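Local coordinates for protein sortase B (Clostridium perfringens, PDB 5YFK) that probably acts as a class B sortase, a cysteine transpeptidase of the kind that anchors proteins to the bacterial cell wall, at residues 112-116 with 208-212; 156-160 with 212-218. The protein carries 1 engineered substitution. Residues are numbered along the deposited sequence.

Contact 1. Residues 112-116 with 208-212; sequences GHNMR and TSGYD. Engineered in segment 208-212: Ser209 (natural residue Cys).
This contact holds His113 and engineered Ser209, two positions of the predicted sortase active site, at one end of the beta-barrel. Segment 112-116 is an irregular loop following strand 107-111. Segment 208-212 runs from strand 203-210 into the loop that follows. The two run 24° apart end to end, with CA distances of 5.5 Å for Gly112–Thr208 and 5.7 Å for Asn114–Ser209. Thr208 is extended, with a t rotamer, and its OG1 donates to Gly112 O at 2.8 Å. Ser209 is engineered in place of the predicted acyl-thioester cysteine. Its p rotamer lets OG hydrogen-bond a water at 2.7 Å, which also hydrogen-bonds His113 ND1 at 3.0 Å and accepts from Asn114 N at 2.9 Å. The water bridges Ser209 to His113, the predicted proton donor/acceptor, whose NE2 is hydrogen-bonded to Leu80 O. Ser209 O takes a hydrogen bond from Asn114 ND2 (t rotamer) at 2.8 Å. Gly210 continues extended. Tyr211 (m rotamer) folds its ring back across the loop, and its OH donates to Asn114 O at 2.7 Å. Arg116 has positive phi (phi/psi 76/12) and points toward Tyr211. Its CD lies over one ring face as a CH-pi contact, 3.9 Å from the Tyr211 centroid.

Contact 2. Residues 156-160 with 212-218; sequences YQENA and DFVNARI
Arg217, with chi1 and chi2 both m, lays one face of its guanidinium on Ala160 CB, 3.5 Å from Arg217 CZ. Its NH1 donates to Ala216 O at 3.0 Å. Residues 156-159 and 216-218, in strands 146-159 and 216-225, pair antiparallel in the sortase barrel; their axes come within 4.6 Å at 153°. The hydrogen-bonded pair is Glu158 N–Arg217 O 3.0 Å and Arg217 N–Glu158 O 2.9 Å. Gln157–Ile218 and Asn159–Ala216 are non-hydrogen-bonded pairs, CA atoms 4.3 and 5.0 Å apart. A type II beta turn spans Phe213 to Ala216. Asn159 N-caps helix 160-166; Ala160 N makes a weak hydrogen bond to Asn215 O at 2.9 Å. Phe213 turns its ring edge, at CZ, to Glu158 C at 3.7 Å. Gln157 (p, t) sends NE2 to Asp212 OD2 at 2.9 Å; Lys128 salt-bridges the same oxygen. A water donates to Gln157 OE1 (2.8 Å) and accepts from Asp212 N (2.9 Å). The pairing puts Arg217 on the sheet face of Glu158 and against Ser209, consistent with its predicted role as transition-state stabilizer.

How the contacts relate
Both contacts are partly buried at one end of the barrel, their centres 9 Å apart. Gly112, Asn114 and Thr208 in contact 1 and Ile218 in contact 2 are buried; Arg116, Tyr211 and Phe213 are exposed. They join on neighbouring strands 203-210 and 216-225 through probable hydrogen bonds Thr208 O–Ile218 N (2.7 Å) and Gly210 N–Ala216 O (3.0 Å). Both include Asp212, which makes no contact across contact 1. Contact 1 ties a loop to strand 203-210 and the loop after it, mostly through side-chain bonds and one water. Contact 2 is mainly antiparallel backbone pairing. The predicted site is divided: His113 and engineered Ser209 in contact 1, Arg217 in contact 2. Ser209 CB and Arg217 NH1 pack at 3.7 Å.

Contact 1. Residues 112-116 with 208-212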
loop_
_atom_site.group_PDB
_atom_site.type_symbol
_atom_site.label_atom_id
_atom_site.label_comp_id
_atom_site.label_asym_id
_atom_site.label_seq_id
_atom_site.Cartn_x
_atom_site.Cartn_y
_atom_site.Cartn_z
ATOM N N GLY A 112 6.683 -0.406 -1.807
ATOM C CA GLY A 112 7.227 -1.645 -2.353
ATOM C C GLY A 112 8.005 -1.405 -3.622
ATOM O O GLY A 112 7.827 -0.389 -4.277
ATOM N N HIS A 113 8.876 -2.350 -3.949
ATOM C CA HIS A 113 9.713 -2.294 -5.136
ATOM C C HIS A 113 8.877 -2.392 -6.418
ATOM O O HIS A 113 7.838 -3.069 -6.449
ATOM C CB HIS A 113 10.720 -3.449 -5.130
ATOM C CG HIS A 113 11.956 -3.180 -4.326
ATOM N ND1 HIS A 113 12.798 -2.123 -4.594
ATOM C CD2 HIS A 113 12.595 -3.940 -3.404
ATOM C CE1 HIS A 113 13.888 -2.230 -3.852
ATOM N NE2 HIS A 113 13.754 -3.283 -3.070
ATOM N N ASN A 114 9.421 -1.809 -7.493
ATOM C CA ASN A 114 9.008 -2.117 -8.848
ATOM C C ASN A 114 10.235 -2.514 -9.637
ATOM O O ASN A 114 11.006 -1.658 -10.043
ATOM C CB ASN A 114 8.347 -0.897 -9.479
ATOM C CG ASN A 114 8.212 -1.011 -10.993
ATOM O OD1 ASN A 114 8.239 -2.112 -11.556
ATOM N ND2 ASN A 114 7.915 0.110 -11.631
ATOM N N MET A 115 10.495 -3.816 -9.700
ATOM C CA MET A 115 11.766 -4.300 -10.211
ATOM C C MET A 115 11.672 -4.751 -11.672
ATOM O O MET A 115 12.626 -5.307 -12.222
ATOM C CB MET A 115 12.290 -5.425 -9.317
ATOM C CG MET A 115 12.893 -4.921 -8.015
ATOM S SD MET A 115 13.778 -6.203 -7.117
ATOM C CE MET A 115 15.007 -6.700 -8.328
ATOM N N ARG A 116 10.569 -4.391 -12.322
ATOM C CA ARG A 116 10.454 -4.456 -13.786
ATOM C C ARG A 116 10.252 -5.890 -14.251
ATOM O O ARG A 116 10.217 -6.160 -15.445
ATOM C CB ARG A 116 11.684 -3.847 -14.473
ATOM C CG ARG A 116 11.789 -2.337 -14.316
ATOM C CD ARG A 116 12.094 -1.646 -15.643
ATOM N NE ARG A 116 10.881 -1.195 -16.330
ATOM C CZ ARG A 116 10.875 -0.394 -17.396
ATOM N NH1 ARG A 116 12.020 0.064 -17.893
ATOM N NH2 ARG A 116 9.723 -0.043 -17.962
ATOM N N THR A 208 5.735 3.425 -5.137
ATOM C CA THR A 208 6.735 2.622 -5.757
ATOM C C THR A 208 7.654 3.451 -6.662
ATOM O O THR A 208 7.428 4.648 -6.865
ATOM C CB THR A 208 6.129 1.422 -6.505
ATOM O OG1 THR A 208 7.158 0.503 -6.843
ATOM C CG2 THR A 208 5.391 1.814 -7.781
ATOM N N SER A 209 8.678 2.803 -7.223
ATOM C CA SER A 209 9.543 3.468 -8.175
ATOM C C SER A 209 9.049 3.292 -9.607
ATOM O O SER A 209 8.336 2.341 -9.912
ATOM C CB SER A 209 10.971 2.977 -8.013
ATOM O OG SER A 209 11.101 1.654 -8.491
ATOM N N GLY A 210 9.316 4.284 -10.458
ATOM C CA GLY A 210 9.015 4.144 -11.867
ATOM C C GLY A 210 10.233 4.417 -12.732
ATOM O O GLY A 210 11.311 4.755 -12.228
ATOM N N TYR A 211 10.121 4.064 -14.001
ATOM C CA TYR A 211 11.263 4.165 -14.901
ATOM C C TYR A 211 11.039 5.063 -16.103
ATOM O O TYR A 211 11.915 5.178 -16.962
ATOM C CB TYR A 211 11.654 2.777 -15.345
ATOM C CG TYR A 211 12.061 1.930 -14.195
ATOM C CD1 TYR A 211 13.315 2.074 -13.625
ATOM C CD2 TYR A 211 11.145 1.092 -13.564
ATOM C CE1 TYR A 211 13.679 1.365 -12.495
ATOM C CE2 TYR A 211 11.475 0.448 -12.380
ATOM C CZ TYR A 211 12.766 0.525 -11.896
ATOM O OH TYR A 211 13.152 -0.229 -10.801
ATOM N N ASP A 212 9.987 5.866 -16.060
ATOM C CA ASP A 212 9.779 6.871 -17.101
ATOM C C ASP A 212 10.905 7.925 -17.139
ATOM O O ASP A 212 11.125 8.567 -18.160
ATOM C CB ASP A 212 8.450 7.584 -16.899
ATOM C CG ASP A 212 7.297 6.826 -17.463
ATOM O OD1 ASP A 212 7.538 5.784 -18.087
ATOM O OD2 ASP A 212 6.143 7.220 -17.198
HETATM O O HOH W 1 11.925 -0.457 -6.939
#

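Contact 2. Residues 156-160 with 212-218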
loop_
_atom_site.group_PDB
_atom_site.type_symbol
_atom_site.label_atom_id
_atom_site.label_comp_id
_atom_site.label_asym_id
_atom_site.label_seq_id
_atom_site.Cartn_x
_atom_site.Cartn_y
_atom_site.Cartn_z
ATOM N N TYR A 156 -0.326 9.570 -9.521
ATOM C CA TYR A 156 0.672 10.487 -10.074
ATOM C C TYR A 156 2.093 9.955 -10.009
ATOM O O TYR A 156 2.390 9.002 -9.279
ATOM C CB TYR A 156 0.563 11.886 -9.422
ATOM C CG TYR A 156 0.834 11.944 -7.933
ATOM C CD1 TYR A 156 -0.193 11.729 -7.005
ATOM C CD2 TYR A 156 2.116 12.192 -7.448
ATOM C CE1 TYR A 156 0.047 11.769 -5.650
ATOM C CE2 TYR A 156 2.352 12.332 -6.091
ATOM C CZ TYR A 156 1.337 12.051 -5.197
ATOM O OH TYR A 156 1.576 12.106 -3.847
ATOM N N GLN A 157 3.012 10.625 -10.705
ATOM C CA GLN A 157 4.409 10.310 -10.495
ATOM C C GLN A 157 5.214 11.583 -10.425
ATOM O O GLN A 157 4.822 12.630 -10.967
ATOM C CB GLN A 157 4.961 9.341 -11.551
ATOM C CG GLN A 157 4.721 9.725 -12.992
ATOM C CD GLN A 157 5.277 8.699 -13.988
ATOM O OE1 GLN A 157 5.527 7.537 -13.653
ATOM N NE2 GLN A 157 5.604 9.172 -15.161
ATOM N N GLU A 158 6.300 11.522 -9.691
ATOM C CA GLU A 158 7.170 12.680 -9.607
ATOM C C GLU A 158 8.504 12.263 -9.094
ATOM O O GLU A 158 8.725 11.116 -8.769
ATOM C CB GLU A 158 6.567 13.762 -8.689
ATOM C CG GLU A 158 6.270 13.292 -7.277
ATOM C CD GLU A 158 5.652 14.385 -6.393
ATOM O OE1 GLU A 158 6.173 14.644 -5.290
ATOM O OE2 GLU A 158 4.719 15.079 -6.842
ATOM N N ASN A 159 9.394 13.233 -9.013
ATOM C CA ASN A 159 10.740 12.997 -8.571
ATOM C C ASN A 159 10.783 12.502 -7.109
ATOM O O ASN A 159 10.102 13.052 -6.250
ATOM C CB ASN A 159 11.495 14.314 -8.689
ATOM C CG ASN A 159 12.838 14.252 -8.042
ATOM O OD1 ASN A 159 12.966 14.529 -6.849
ATOM N ND2 ASN A 159 13.832 13.836 -8.794
ATOM N N ALA A 160 11.693 11.589 -6.804
ATOM C CA ALA A 160 11.701 10.969 -5.483
ATOM C C ALA A 160 11.996 11.963 -4.357
ATOM O O ALA A 160 11.463 11.848 -3.257
ATOM C CB ALA A 160 12.672 9.817 -5.442
ATOM N N ASP A 212 9.987 5.866 -16.060
ATOM C CA ASP A 212 9.779 6.871 -17.101
ATOM C C ASP A 212 10.905 7.925 -17.139
ATOM O O ASP A 212 11.125 8.567 -18.160
ATOM C CB ASP A 212 8.450 7.584 -16.899
ATOM C CG ASP A 212 7.297 6.826 -17.463
ATOM O OD1 ASP A 212 7.538 5.784 -18.087
ATOM O OD2 ASP A 212 6.143 7.220 -17.198
ATOM N N PHE A 213 11.423 8.260 -15.962
ATOM C CA PHE A 213 12.501 9.223 -15.818
ATOM C C PHE A 213 13.289 8.816 -14.586
ATOM O O PHE A 213 12.794 8.043 -13.759
ATOM C CB PHE A 213 11.973 10.663 -15.699
ATOM C CG PHE A 213 10.925 10.870 -14.617
ATOM C CD1 PHE A 213 9.568 10.877 -14.938
ATOM C CD2 PHE A 213 11.298 11.238 -13.332
ATOM C CE1 PHE A 213 8.610 11.132 -13.956
ATOM C CE2 PHE A 213 10.341 11.539 -12.357
ATOM C CZ PHE A 213 8.996 11.404 -12.654
ATOM N N VAL A 214 14.548 9.233 -14.500
ATOM C CA VAL A 214 15.373 8.792 -13.385
ATOM C C VAL A 214 14.832 9.280 -12.031
ATOM O O VAL A 214 14.237 10.362 -11.929
ATOM C CB VAL A 214 16.862 9.190 -13.571
ATOM C CG1 VAL A 214 17.030 10.687 -13.627
ATOM C CG2 VAL A 214 17.706 8.603 -12.454
ATOM N N ASN A 215 14.872 8.386 -11.049
ATOM C CA ASN A 215 14.288 8.632 -9.726
ATOM C C ASN A 215 12.781 8.934 -9.736
ATOM O O ASN A 215 12.277 9.642 -8.855
ATOM C CB ASN A 215 15.037 9.774 -9.031
ATOM C CG ASN A 215 16.503 9.457 -8.793
ATOM O OD1 ASN A 215 16.853 8.334 -8.496
ATOM N ND2 ASN A 215 17.362 10.419 -9.054
ATOM N N ALA A 216 12.055 8.354 -10.684
ATOM C CA ALA A 216 10.600 8.483 -10.697
ATOM C C ALA A 216 10.021 7.670 -9.551
ATOM O O ALA A 216 10.581 6.635 -9.157
ATOM C CB ALA A 216 10.003 8.015 -12.014
ATOM N N ARG A 217 8.995 8.231 -8.937
ATOM C CA ARG A 217 8.144 7.511 -8.022
ATOM C C ARG A 217 6.732 7.532 -8.551
ATOM O O ARG A 217 6.237 8.577 -9.004
ATOM C CB ARG A 217 8.175 8.153 -6.640
ATOM C CG ARG A 217 9.517 8.103 -5.971
ATOM C CD ARG A 217 9.886 6.691 -5.648
ATOM N NE ARG A 217 11.144 6.576 -4.937
ATOM C CZ ARG A 217 12.321 6.292 -5.500
ATOM N NH1 ARG A 217 12.456 6.183 -6.824
ATOM N NH2 ARG A 217 13.388 6.182 -4.727
ATOM N N ILE A 218 6.049 6.407 -8.418
ATOM C CA ILE A 218 4.618 6.362 -8.779
ATOM C C ILE A 218 3.760 6.187 -7.519
ATOM O O ILE A 218 4.117 5.432 -6.656
ATOM C CB ILE A 218 4.340 5.182 -9.730
ATOM C CG1 ILE A 218 5.330 5.208 -10.915
ATOM C CG2 ILE A 218 2.898 5.201 -10.225
ATOM C CD1 ILE A 218 5.247 4.001 -11.830
HETATM O O HOH W 2 7.513 5.818 -14.599
#